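PDB 4Q5K: uncharacterized protein from Bacteroides uniformis, which is of unknown function but probably acts as a peptidoglycan-processing N-acetylmuramoyl-L-alanine amidase, and binds a GlcNAc-1,6-anhydro-MurNAc fragment. Local coordinates for residues 88-93 and 185-190; 116-121 and 153-158; 122-127 and 142-147. All coordinates share one frame; numbering follows the deposited sequence. Where two conformers were deposited one is given.

Contact 1 of 3, residues 88-93 and 185-190; sequences LHYIAD and GLDVAH. With NA (sodium ion), chain C; 2YP ((2R)-2-[[(1R,2S,3R,4R,5R)-4-acetamido-2-[(2S,3R,4R,5S,6R)-3-acetamido-6-(hydroxymethyl)-4,5-bis(oxidanyl)oxan-2-yl]oxy-6,8-dioxabicyclo[3.2.1]octan-3-yl]oxy]propanoic acid), chain B.
D187 puts its carboxylate against the start of helix 91-100. OD2 accepts the backbone N-H of A92, with A92 N to D187 OD2 at 2.8 Å; the donor lies nearly on the line of the C-O bond, but the N-H itself is bent away, at 133°. Water 1 joins D187 OD1, at 2.7 Å, to I91 N, at 2.9 Å. The carboxylate thus serves two N-H groups of the first helical turn, one directly and one through water. Chi1 of 61° sets CG between N and C of D187 and turns the carboxylate to the helix.

Beside it, I91 packs on V188 at about a right angle. I91 CB meets V188 CB at 3.8 Å. CG2 continues onto V188 CG2. CG1 lies 3.9 Å from V188 CG1 and 4.0 Å from CA6 of the bound sugar 2YP. CD1 then leads away from V188.

H89 holds the GlcNAc ring of the ligand. Its carbonyl O accepts from N2 of 2YP, and its ND1 is 2.6 Å from O3 of 2YP in a hydrogen bond whose donor could be either. L186 turns its O to a sodium ion, which T181 O, T183 O and three waters complete. The loop leading into helix 91-100 and the start of strand 188-197 line one side of the disaccharide pocket, consistent with a papain-like fold, as expected in the CA peptidase clan.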
loop_
_atom_site.group_PDB
_atom_site.type_symbol
_atom_site.label_atom_id
_atom_site.label_comp_id
_atom_site.label_asym_id
_atom_site.label_seq_id
_atom_site.Cartn_x
_atom_site.Cartn_y
_atom_site.Cartn_z
ATOM N N LEU A 88 1.262 -10.400 1.563
ATOM C CA LEU A 88 1.340 -9.798 0.235
ATOM C C LEU A 88 2.384 -8.700 0.192
ATOM O O LEU A 88 2.093 -7.510 0.099
ATOM C CB LEU A 88 -0.040 -9.297 -0.193
ATOM C CG LEU A 88 -1.048 -10.446 -0.374
ATOM C CD1 LEU A 88 -2.469 -9.954 -0.204
ATOM C CD2 LEU A 88 -0.828 -11.084 -1.713
ATOM N N HIS A 89 3.643 -9.127 0.213
ATOM C CA HIS A 89 4.784 -8.225 0.312
ATOM C C HIS A 89 4.892 -7.226 -0.813
ATOM O O HIS A 89 5.247 -6.072 -0.596
ATOM C CB HIS A 89 6.083 -9.043 0.383
ATOM C CG HIS A 89 6.162 -9.920 1.580
ATOM N ND1 HIS A 89 6.273 -9.407 2.852
ATOM C CD2 HIS A 89 6.128 -11.263 1.712
ATOM C CE1 HIS A 89 6.291 -10.399 3.716
ATOM N NE2 HIS A 89 6.220 -11.535 3.051
ATOM N N TYR A 90 4.662 -7.689 -2.037
ATOM C CA TYR A 90 4.754 -6.804 -3.199
ATOM C C TYR A 90 3.409 -6.143 -3.462
ATOM O O TYR A 90 2.377 -6.792 -3.512
ATOM C CB TYR A 90 5.192 -7.576 -4.409
ATOM C CG TYR A 90 6.632 -7.991 -4.367
ATOM C CD1 TYR A 90 7.652 -7.049 -4.479
ATOM C CD2 TYR A 90 6.983 -9.335 -4.245
ATOM C CE1 TYR A 90 8.983 -7.424 -4.485
ATOM C CE2 TYR A 90 8.326 -9.702 -4.245
ATOM C CZ TYR A 90 9.322 -8.769 -4.368
ATOM O OH TYR A 90 10.668 -9.100 -4.435
ATOM N N ILE A 91 3.417 -4.831 -3.672
ATOM C CA ILE A 91 2.163 -4.087 -3.827
ATOM C C ILE A 91 1.417 -4.517 -5.093
ATOM O O ILE A 91 0.197 -4.578 -5.067
ATOM C CB ILE A 91 2.402 -2.573 -3.727
ATOM C CG1 ILE A 91 2.980 -2.242 -2.342
ATOM C CG2 ILE A 91 1.156 -1.817 -3.975
ATOM C CD1 ILE A 91 2.248 -2.805 -1.126
ATOM N N ALA A 92 2.111 -4.917 -6.175
ATOM C CA ALA A 92 1.357 -5.441 -7.333
ATOM C C ALA A 92 0.496 -6.617 -6.912
ATOM O O ALA A 92 -0.634 -6.756 -7.350
ATOM C CB ALA A 92 2.297 -5.884 -8.449
ATOM N N ASP A 93 1.045 -7.465 -6.048
ATOM C CA ASP A 93 0.358 -8.680 -5.567
ATOM C C ASP A 93 -0.795 -8.302 -4.631
ATOM O O ASP A 93 -1.872 -8.887 -4.692
ATOM C CB ASP A 93 1.395 -9.574 -4.866
ATOM C CG ASP A 93 1.053 -11.043 -4.854
ATOM O OD1 ASP A 93 0.059 -11.471 -5.480
ATOM O OD2 ASP A 93 1.832 -11.758 -4.200
ATOM N N GLY A 185 14.033 -4.246 -9.910
ATOM C CA GLY A 185 13.382 -5.363 -9.264
ATOM C C GLY A 185 12.215 -4.996 -8.357
ATOM O O GLY A 185 11.664 -5.887 -7.691
ATOM N N LEU A 186 11.852 -3.719 -8.302
ATOM C CA LEU A 186 10.803 -3.266 -7.401
ATOM C C LEU A 186 9.750 -2.487 -8.165
ATOM O O LEU A 186 10.079 -1.654 -9.031
ATOM C CB LEU A 186 11.394 -2.405 -6.287
ATOM C CG LEU A 186 10.452 -1.948 -5.178
ATOM C CD1 LEU A 186 9.918 -3.136 -4.395
ATOM C CD2 LEU A 186 11.181 -0.975 -4.244
ATOM N N ASP A 187 8.486 -2.759 -7.839
ATOM C CA ASP A 187 7.344 -2.142 -8.540
ATOM C C ASP A 187 6.848 -0.852 -7.892
ATOM O O ASP A 187 6.489 0.095 -8.600
ATOM C CB ASP A 187 6.196 -3.128 -8.656
ATOM C CG ASP A 187 5.660 -3.589 -7.304
ATOM O OD1 ASP A 187 6.482 -3.896 -6.412
ATOM O OD2 ASP A 187 4.417 -3.668 -7.166
ATOM N N VAL A 188 6.814 -0.826 -6.569
ATOM C CA VAL A 188 6.262 0.279 -5.803
ATOM C C VAL A 188 7.204 0.571 -4.659
ATOM O O VAL A 188 7.728 -0.384 -4.066
ATOM C CB VAL A 188 4.834 -0.067 -5.289
ATOM C CG1 VAL A 188 4.345 0.874 -4.196
ATOM C CG2 VAL A 188 3.870 -0.104 -6.428
ATOM N N ALA A 189 7.421 1.853 -4.344
ATOM C CA ALA A 189 8.322 2.295 -3.284
ATOM C C ALA A 189 7.670 2.972 -2.088
ATOM O O ALA A 189 8.302 3.092 -1.045
ATOM C CB ALA A 189 9.342 3.254 -3.873
ATOM N N HIS A 190 6.424 3.420 -2.228
ATOM C CA HIS A 190 5.787 4.209 -1.198
ATOM C C HIS A 190 4.289 4.222 -1.497
ATOM O O HIS A 190 3.875 3.999 -2.621
ATOM C CB HIS A 190 6.383 5.628 -1.184
ATOM C CG HIS A 190 5.945 6.465 -0.018
ATOM N ND1 HIS A 190 5.790 5.945 1.246
ATOM C CD2 HIS A 190 5.609 7.771 0.073
ATOM C CE1 HIS A 190 5.405 6.900 2.071
ATOM N NE2 HIS A 190 5.290 8.015 1.382
HETATM NA NA NA C . 11.288 -0.872 -10.816
HETATM C C1 2YP B . 6.547 -3.550 2.528
HETATM O O1 2YP B . 7.411 -2.601 2.017
HETATM C C2 2YP B . 7.274 -4.882 2.467
HETATM C C3 2YP B . 6.479 -5.971 3.192
HETATM O O3 2YP B . 7.317 -7.096 3.377
HETATM C C4 2YP B . 5.983 -5.507 4.557
HETATM O OAC 2YP B . 9.653 -4.521 0.952
HETATM C CAB 2YP B . 8.652 -5.020 0.416
HETATM C CAA 2YP B . 8.630 -5.373 -1.037
HETATM N N2 2YP B . 7.516 -5.263 1.086
HETATM O O4 2YP B . 5.024 -6.442 5.046
HETATM C C5 2YP B . 5.314 -4.142 4.442
HETATM C C6 2YP B . 4.868 -3.571 5.781
HETATM O O6 2YP B . 5.952 -3.392 6.695
HETATM O O5 2YP B . 6.246 -3.213 3.865
HETATM C CA4 2YP B . 6.864 -1.325 1.655
HETATM C CA3 2YP B . 8.093 -0.436 1.485
HETATM O OAH 2YP B . 7.755 0.910 1.846
HETATM C CAI 2YP B . 8.428 1.333 3.044
HETATM C CAJ 2YP B . 7.687 0.794 4.258
HETATM C CAL 2YP B . 8.573 2.859 3.044
HETATM O OAM 2YP B . 8.748 3.449 4.119
HETATM O O 2YP B . 8.500 3.402 1.898
HETATM C CA5 2YP B . 6.030 -1.418 0.376
HETATM O OA5 2YP B . 6.878 -1.865 -0.712
HETATM C CA6 2YP B . 5.542 -0.072 -0.139
HETATM O OA6 2YP B . 6.602 0.353 -1.015
HETATM C CA1 2YP B . 7.578 -0.685 -1.006
HETATM C CA2 2YP B . 8.654 -0.447 0.059
HETATM N NAD 2YP B . 9.720 -1.430 -0.079
HETATM C CAE 2YP B . 10.919 -1.148 -0.551
HETATM O OAG 2YP B . 11.217 -0.014 -0.905
HETATM C CAF 2YP B . 11.883 -2.295 -0.633
HETATM O O HOH W 1 6.017 -3.616 -3.784
HETATM O O HOH W 2 11.822 -3.180 -11.637
HETATM O O HOH W 3 12.338 -0.216 -12.852
HETATM O O HOH W 4 9.226 -1.213 -12.116
#

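Contact 2 of 3, residues 116-121 and 153-158; sequences ERLSIS and KEVHYL
E116 lays its side chain across one face of the Y157 ring. Chi1 of 65° brings CG between its own N and C, and the chain then runs out straight. CG lies over the ring and E116 CB is 4.0 Å from Y157 CE1. The carboxylate ends almost parallel to the ring, the planes 13° apart, with OE1 above the rim. Water 5 donates to OE1 at 2.7 Å and also touches Y157 OH.

V155 is on the same face of this two-stranded antiparallel sheet. Its CG1 meets L118 CD1 at 3.9 Å, and the two side chains cross at about a right angle. On the other face R117 and E154 cross at a slant, R117 CG to E154 CG 4.1 Å. R117 was modelled in two conformers, so the distance of its NH1 from E154 OE1, 4.2 Å in one of them, is doubtful; it is beyond a salt bridge.

E116 and V155 are a hydrogen-bonded pair, with E116 N to V155 O and V155 N to E116 O both 2.9 Å. L118 N to K153 O, at 2.8 Å, continues the ladder beyond the non-hydrogen-bonded pair R117 and E154. Water 6 donates to E154 OE1; its weak bond to R117 NH1 is doubtful. The charge pair probably adds little to the backbone bonds and apolar contacts.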
loop_
_atom_site.group_PDB
_atom_site.type_symbol
_atom_site.label_atom_id
_atom_site.label_comp_id
_atom_site.label_asym_id
_atom_site.label_seq_id
_atom_site.Cartn_x
_atom_site.Cartn_y
_atom_site.Cartn_z
ATOM N N GLU A 116 3.208 0.019 -17.795
ATOM C CA GLU A 116 4.567 -0.457 -17.608
ATOM C C GLU A 116 4.537 -1.949 -17.332
ATOM O O GLU A 116 3.526 -2.489 -16.837
ATOM C CB GLU A 116 5.300 0.302 -16.509
ATOM C CG GLU A 116 4.732 0.129 -15.130
ATOM C CD GLU A 116 5.610 0.723 -14.052
ATOM O OE1 GLU A 116 6.616 1.396 -14.376
ATOM O OE2 GLU A 116 5.283 0.513 -12.863
ATOM N N ARG A 117 5.637 -2.599 -17.693
ATOM C CA ARG A 117 5.785 -4.029 -17.506
ATOM C C ARG A 117 6.492 -4.283 -16.170
ATOM O O ARG A 117 7.586 -3.756 -15.924
ATOM C CB ARG A 117 6.590 -4.619 -18.657
ATOM C CG ARG A 117 6.420 -6.105 -18.787
ATOM C CD ARG A 117 7.139 -6.601 -20.036
ATOM N NE ARG A 117 7.184 -8.053 -20.129
ATOM C CZ ARG A 117 6.363 -8.780 -20.876
ATOM N NH1 ARG A 117 5.410 -8.181 -21.576
ATOM N NH2 ARG A 117 6.480 -10.101 -20.909
ATOM N N LEU A 118 5.872 -5.088 -15.319
ATOM C CA LEU A 118 6.451 -5.391 -14.014
ATOM C C LEU A 118 7.721 -6.244 -14.160
ATOM O O LEU A 118 7.800 -7.151 -14.991
ATOM C CB LEU A 118 5.434 -6.132 -13.158
ATOM C CG LEU A 118 4.141 -5.401 -12.832
ATOM C CD1 LEU A 118 3.164 -6.338 -12.119
ATOM C CD2 LEU A 118 4.386 -4.188 -11.975
ATOM N N SER A 119 8.707 -5.888 -13.345
ATOM C CA SER A 119 9.937 -6.665 -13.193
ATOM C C SER A 119 10.239 -6.686 -11.689
ATOM O O SER A 119 10.680 -5.694 -11.100
ATOM C CB SER A 119 11.053 -6.055 -14.039
ATOM O OG SER A 119 12.241 -6.769 -13.879
ATOM N N ILE A 120 9.948 -7.834 -11.073
ATOM C CA ILE A 120 9.924 -7.940 -9.628
ATOM C C ILE A 120 10.875 -9.035 -9.171
ATOM O O ILE A 120 10.732 -10.180 -9.566
ATOM C CB ILE A 120 8.470 -8.169 -9.130
ATOM C CG1 ILE A 120 7.628 -6.888 -9.367
ATOM C CG2 ILE A 120 8.463 -8.550 -7.664
ATOM C CD1 ILE A 120 6.153 -7.017 -8.989
ATOM N N SER A 121 11.864 -8.646 -8.369
ATOM C CA SER A 121 12.905 -9.549 -7.873
ATOM C C SER A 121 13.671 -8.998 -6.677
ATOM O O SER A 121 14.615 -9.614 -6.247
ATOM C CB SER A 121 13.908 -9.855 -8.990
ATOM O OG SER A 121 14.527 -8.673 -9.426
ATOM N N LYS A 153 4.024 -9.025 -16.435
ATOM C CA LYS A 153 2.704 -8.501 -16.725
ATOM C C LYS A 153 2.739 -6.991 -16.817
ATOM O O LYS A 153 3.486 -6.326 -16.116
ATOM C CB LYS A 153 1.705 -8.942 -15.659
ATOM C CG LYS A 153 1.445 -10.443 -15.690
ATOM C CD LYS A 153 0.184 -10.804 -14.954
ATOM C CE LYS A 153 -0.014 -12.317 -14.940
ATOM N NZ LYS A 153 1.082 -13.032 -14.242
ATOM N N GLU A 154 1.880 -6.471 -17.672
ATOM C CA GLU A 154 1.703 -5.048 -17.810
ATOM C C GLU A 154 0.598 -4.555 -16.882
ATOM O O GLU A 154 -0.452 -5.191 -16.742
ATOM C CB GLU A 154 1.441 -4.692 -19.288
ATOM C CG GLU A 154 2.735 -4.916 -20.114
ATOM C CD GLU A 154 2.555 -4.871 -21.592
ATOM O OE1 GLU A 154 1.975 -5.832 -22.154
ATOM O OE2 GLU A 154 3.034 -3.889 -22.200
ATOM N N VAL A 155 0.831 -3.383 -16.305
ATOM C CA VAL A 155 -0.155 -2.698 -15.506
ATOM C C VAL A 155 -0.261 -1.270 -15.986
ATOM O O VAL A 155 0.696 -0.717 -16.536
ATOM C CB VAL A 155 0.182 -2.727 -13.983
ATOM C CG1 VAL A 155 0.205 -4.150 -13.481
ATOM C CG2 VAL A 155 1.476 -2.034 -13.691
ATOM N N HIS A 156 -1.418 -0.658 -15.774
ATOM C CA HIS A 156 -1.597 0.758 -16.090
ATOM C C HIS A 156 -1.078 1.622 -14.950
ATOM O O HIS A 156 -1.188 1.275 -13.775
ATOM C CB HIS A 156 -3.076 1.062 -16.342
ATOM C CG HIS A 156 -3.598 0.390 -17.567
ATOM N ND1 HIS A 156 -3.866 1.077 -18.729
ATOM C CD2 HIS A 156 -3.875 -0.908 -17.822
ATOM C CE1 HIS A 156 -4.243 0.225 -19.659
ATOM N NE2 HIS A 156 -4.264 -0.986 -19.134
ATOM N N TYR A 157 -0.519 2.767 -15.304
ATOM C CA TYR A 157 -0.046 3.719 -14.306
ATOM C C TYR A 157 -0.091 5.124 -14.891
ATOM O O TYR A 157 -0.266 5.287 -16.104
ATOM C CB TYR A 157 1.362 3.357 -13.806
ATOM C CG TYR A 157 2.500 3.834 -14.651
ATOM C CD1 TYR A 157 2.604 3.522 -15.996
ATOM C CD2 TYR A 157 3.495 4.625 -14.105
ATOM C CE1 TYR A 157 3.678 3.999 -16.772
ATOM C CE2 TYR A 157 4.563 5.109 -14.868
ATOM C CZ TYR A 157 4.642 4.788 -16.207
ATOM O OH TYR A 157 5.666 5.257 -16.997
ATOM N N LEU A 158 0.058 6.129 -14.038
ATOM C CA LEU A 158 0.132 7.518 -14.439
ATOM C C LEU A 158 1.574 7.951 -14.293
ATOM O O LEU A 158 2.069 8.073 -13.188
ATOM C CB LEU A 158 -0.754 8.371 -13.539
ATOM C CG LEU A 158 -0.855 9.834 -13.940
ATOM C CD1 LEU A 158 -1.583 10.043 -15.256
ATOM C CD2 LEU A 158 -1.565 10.588 -12.830
HETATM O O HOH W 5 7.718 2.742 -16.415
HETATM O O HOH W 6 2.821 -8.384 -21.917
#

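Contact 3 of 3, residues 122-127 and 142-147; sequences YMSSHP and KMKKIE. With 2YP ((2R)-2-[[(1R,2S,3R,4R,5R)-4-acetamido-2-[(2S,3R,4R,5S,6R)-3-acetamido-6-(hydroxymethyl)-4,5-bis(oxidanyl)oxan-2-yl]oxy-6,8-dioxabicyclo[3.2.1]octan-3-yl]oxy]propanoic acid), chain B.
E147 offers both oxygens of its carboxylate to S124. OE1 takes the S124 hydroxyl, OG to OE1 2.6 Å. OE2 takes the backbone N-H, S124 N to OE2 3.1 Å, at 160°. Each bond uses the lone pair syn to the other oxygen. The paired grip fixes the rotation of the group. The Y122 ring is the other flat group. H126 CD2 lies 3.8 Å above one of its faces, near the rim. Methyl CAF of the sugar 2YP approaches the ring obliquely, 3.6 Å from Y122 CE2. The H126 ring in turn has S125 CB over one face.

S124 OG sits between its N and C, chi1 72°, which aims it at E147. S124 CB rests on K144 CG at 3.5 Å, in the open part of the contact. On the buried side M123 and M143, both modelled as selenomethionine, meet SE to CE; M143 was modelled in two conformers, so the detail there is doubtful. M123 SE also lies 3.9 Å from the acetyl methyl CAA of 2YP.

E147 OE2 has a further partner in Y90 OH. With the N-terminal end of helix 122-125 beside it, the carboxylate is probably stabilised as the anion. Helix 122-125 sits at a corner, touching the ligand through Y122 and M123 and the long helix 137-150 through M123 and S124. L133 of helix 131-134 packs on both M123 and M143.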
loop_
_atom_site.group_PDB
_atom_site.type_symbol
_atom_site.label_atom_id
_atom_site.label_comp_id
_atom_site.label_asym_id
_atom_site.label_seq_id
_atom_site.Cartn_x
_atom_site.Cartn_y
_atom_site.Cartn_z
ATOM N N TYR A 122 13.257 -7.870 -6.125
ATOM C CA TYR A 122 14.033 -7.173 -5.095
ATOM C C TYR A 122 14.297 -8.017 -3.862
ATOM O O TYR A 122 15.428 -8.056 -3.380
ATOM C CB TYR A 122 13.313 -5.870 -4.686
ATOM C CG TYR A 122 14.105 -4.957 -3.782
ATOM C CD1 TYR A 122 14.979 -4.017 -4.294
ATOM C CD2 TYR A 122 13.989 -5.058 -2.404
ATOM C CE1 TYR A 122 15.713 -3.196 -3.447
ATOM C CE2 TYR A 122 14.711 -4.236 -1.563
ATOM C CZ TYR A 122 15.558 -3.302 -2.088
ATOM O OH TYR A 122 16.263 -2.480 -1.253
HETATM N N MSE A 123 13.273 -8.668 -3.333
HETATM C CA MSE A 123 13.421 -9.361 -2.060
HETATM C C MSE A 123 14.350 -10.568 -2.160
HETATM O O MSE A 123 15.242 -10.729 -1.323
HETATM C CB MSE A 123 12.072 -9.802 -1.519
HETATM C CG MSE A 123 11.164 -8.632 -1.193
HETATM SE SE MSE A 123 9.408 -9.177 -0.601
HETATM C CE MSE A 123 9.854 -9.786 1.162
ATOM N N SER A 124 14.179 -11.391 -3.181
ATOM C CA SER A 124 15.081 -12.528 -3.331
ATOM C C SER A 124 16.489 -12.104 -3.721
ATOM O O SER A 124 17.450 -12.817 -3.445
ATOM C CB SER A 124 14.542 -13.553 -4.308
ATOM O OG SER A 124 14.613 -13.063 -5.638
ATOM N N SER A 125 16.624 -10.940 -4.341
ATOM C CA SER A 125 17.949 -10.401 -4.670
ATOM C C SER A 125 18.681 -9.846 -3.461
ATOM O O SER A 125 19.897 -9.798 -3.455
ATOM C CB SER A 125 17.870 -9.321 -5.766
ATOM O OG SER A 125 17.551 -9.917 -7.008
ATOM N N HIS A 126 17.922 -9.383 -2.471
ATOM C CA HIS A 126 18.480 -8.715 -1.298
ATOM C C HIS A 126 17.894 -9.319 -0.033
ATOM O O HIS A 126 17.302 -8.620 0.788
ATOM C CB HIS A 126 18.232 -7.213 -1.365
ATOM C CG HIS A 126 18.788 -6.598 -2.599
ATOM N ND1 HIS A 126 20.142 -6.516 -2.807
ATOM C CD2 HIS A 126 18.198 -6.108 -3.708
ATOM C CE1 HIS A 126 20.372 -5.976 -3.983
ATOM N NE2 HIS A 126 19.214 -5.725 -4.555
ATOM N N PRO A 127 18.108 -10.634 0.156
ATOM C CA PRO A 127 17.430 -11.290 1.280
ATOM C C PRO A 127 17.920 -10.820 2.650
ATOM O O PRO A 127 17.194 -10.946 3.630
ATOM C CB PRO A 127 17.735 -12.763 1.061
ATOM C CG PRO A 127 19.018 -12.767 0.305
ATOM C CD PRO A 127 18.947 -11.571 -0.605
ATOM N N LYS A 142 10.548 -19.704 -2.167
ATOM C CA LYS A 142 9.126 -19.434 -2.290
ATOM C C LYS A 142 8.901 -18.029 -2.865
ATOM O O LYS A 142 8.038 -17.819 -3.719
ATOM C CB LYS A 142 8.432 -19.565 -0.938
ATOM C CG LYS A 142 8.304 -21.014 -0.481
ATOM C CD LYS A 142 7.635 -21.117 0.878
ATOM C CE LYS A 142 7.308 -22.558 1.254
ATOM N NZ LYS A 142 6.673 -22.603 2.601
HETATM N N MSE A 143 9.683 -17.063 -2.407
HETATM C CA MSE A 143 9.539 -15.706 -2.901
HETATM C C MSE A 143 9.923 -15.613 -4.381
HETATM O O MSE A 143 9.289 -14.899 -5.132
HETATM C CB MSE A 143 10.346 -14.742 -2.045
HETATM C CG MSE A 143 9.816 -14.652 -0.615
HETATM SE SE MSE A 143 8.004 -13.966 -0.526
HETATM C CE MSE A 143 8.647 -12.418 -1.416
ATOM N N LYS A 144 10.941 -16.363 -4.808
ATOM C CA LYS A 144 11.330 -16.343 -6.215
ATOM C C LYS A 144 10.162 -16.805 -7.101
ATOM O O LYS A 144 9.936 -16.246 -8.179
ATOM C CB LYS A 144 12.573 -17.205 -6.449
ATOM C CG LYS A 144 13.886 -16.549 -6.031
ATOM C CD LYS A 144 15.071 -17.467 -6.275
ATOM C CE LYS A 144 16.378 -16.877 -5.764
ATOM N NZ LYS A 144 17.509 -17.831 -5.828
ATOM N N LYS A 145 9.435 -17.837 -6.688
ATOM C CA LYS A 145 8.299 -18.313 -7.470
ATOM C C LYS A 145 7.194 -17.259 -7.559
ATOM O O LYS A 145 6.592 -17.050 -8.631
ATOM C CB LYS A 145 7.754 -19.625 -6.897
ATOM C CG LYS A 145 8.679 -20.806 -7.138
ATOM C CD LYS A 145 8.073 -22.111 -6.691
ATOM C CE LYS A 145 9.126 -23.200 -6.633
ATOM N NZ LYS A 145 8.566 -24.512 -6.209
ATOM N N ILE A 146 6.937 -16.575 -6.449
ATOM C CA ILE A 146 5.954 -15.497 -6.408
ATOM C C ILE A 146 6.397 -14.342 -7.331
ATOM O O ILE A 146 5.609 -13.834 -8.130
ATOM C CB ILE A 146 5.709 -15.053 -4.957
ATOM C CG1 ILE A 146 4.900 -16.123 -4.223
ATOM C CG2 ILE A 146 5.010 -13.699 -4.882
ATOM C CD1 ILE A 146 5.033 -16.053 -2.728
ATOM N N GLU A 147 7.664 -13.950 -7.237
ATOM C CA GLU A 147 8.227 -12.910 -8.089
ATOM C C GLU A 147 8.075 -13.271 -9.567
ATOM O O GLU A 147 7.710 -12.426 -10.368
ATOM C CB GLU A 147 9.703 -12.698 -7.767
ATOM C CG GLU A 147 9.909 -12.081 -6.371
ATOM C CD GLU A 147 11.350 -12.116 -5.873
ATOM O OE1 GLU A 147 12.183 -12.825 -6.475
ATOM O OE2 GLU A 147 11.619 -11.467 -4.843
HETATM C C1 2YP B . 6.547 -3.550 2.528
HETATM O O1 2YP B . 7.411 -2.601 2.017
HETATM C C2 2YP B . 7.274 -4.882 2.467
HETATM C C3 2YP B . 6.479 -5.971 3.192
HETATM O O3 2YP B . 7.317 -7.096 3.377
HETATM C C4 2YP B . 5.983 -5.507 4.557
HETATM O OAC 2YP B . 9.653 -4.521 0.952
HETATM C CAB 2YP B . 8.652 -5.020 0.416
HETATM C CAA 2YP B . 8.630 -5.373 -1.037
HETATM N N2 2YP B . 7.516 -5.263 1.086
HETATM O O4 2YP B . 5.024 -6.442 5.046
HETATM C C5 2YP B . 5.314 -4.142 4.442
HETATM C C6 2YP B . 4.868 -3.571 5.781
HETATM O O6 2YP B . 5.952 -3.392 6.695
HETATM O O5 2YP B . 6.246 -3.213 3.865
HETATM C CA4 2YP B . 6.864 -1.325 1.655
HETATM C CA3 2YP B . 8.093 -0.436 1.485
HETATM O OAH 2YP B . 7.755 0.910 1.846
HETATM C CAI 2YP B . 8.428 1.333 3.044
HETATM C CAJ 2YP B . 7.687 0.794 4.258
HETATM C CAL 2YP B . 8.573 2.859 3.044
HETATM O OAM 2YP B . 8.748 3.449 4.119
HETATM O O 2YP B . 8.500 3.402 1.898
HETATM C CA5 2YP B . 6.030 -1.418 0.376
HETATM O OA5 2YP B . 6.878 -1.865 -0.712
HETATM C CA6 2YP B . 5.542 -0.072 -0.139
HETATM O OA6 2YP B . 6.602 0.353 -1.015
HETATM C CA1 2YP B . 7.578 -0.685 -1.006
HETATM C CA2 2YP B . 8.654 -0.447 0.059
HETATM N NAD 2YP B . 9.720 -1.430 -0.079
HETATM C CAE 2YP B . 10.919 -1.148 -0.551
HETATM O OAG 2YP B . 11.217 -0.014 -0.905
HETATM C CAF 2YP B . 11.883 -2.295 -0.633
#

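How the contacts relate
From the N terminus, contact 1 opens first, at 88-93, and closes last, at 185-190. Within that span 116-121 opens contact 2, and directly after it 122-127 opens contact 3. Contact 3 closes at 142-147, then contact 2 at 153-158. The three loops lie one within another and none cross. Contact 1 ties helix 91-100 to strand 188-197 of the main sheet. Contact 2 builds the small sheet, and contact 3 joins two helices. Y90 links contact 1 to the others: its OH probably also bonds to M123 N, and its ring packs on I120. G185 O probably bonds to S121 N. Contacts 1 and 3 both touch the sugar.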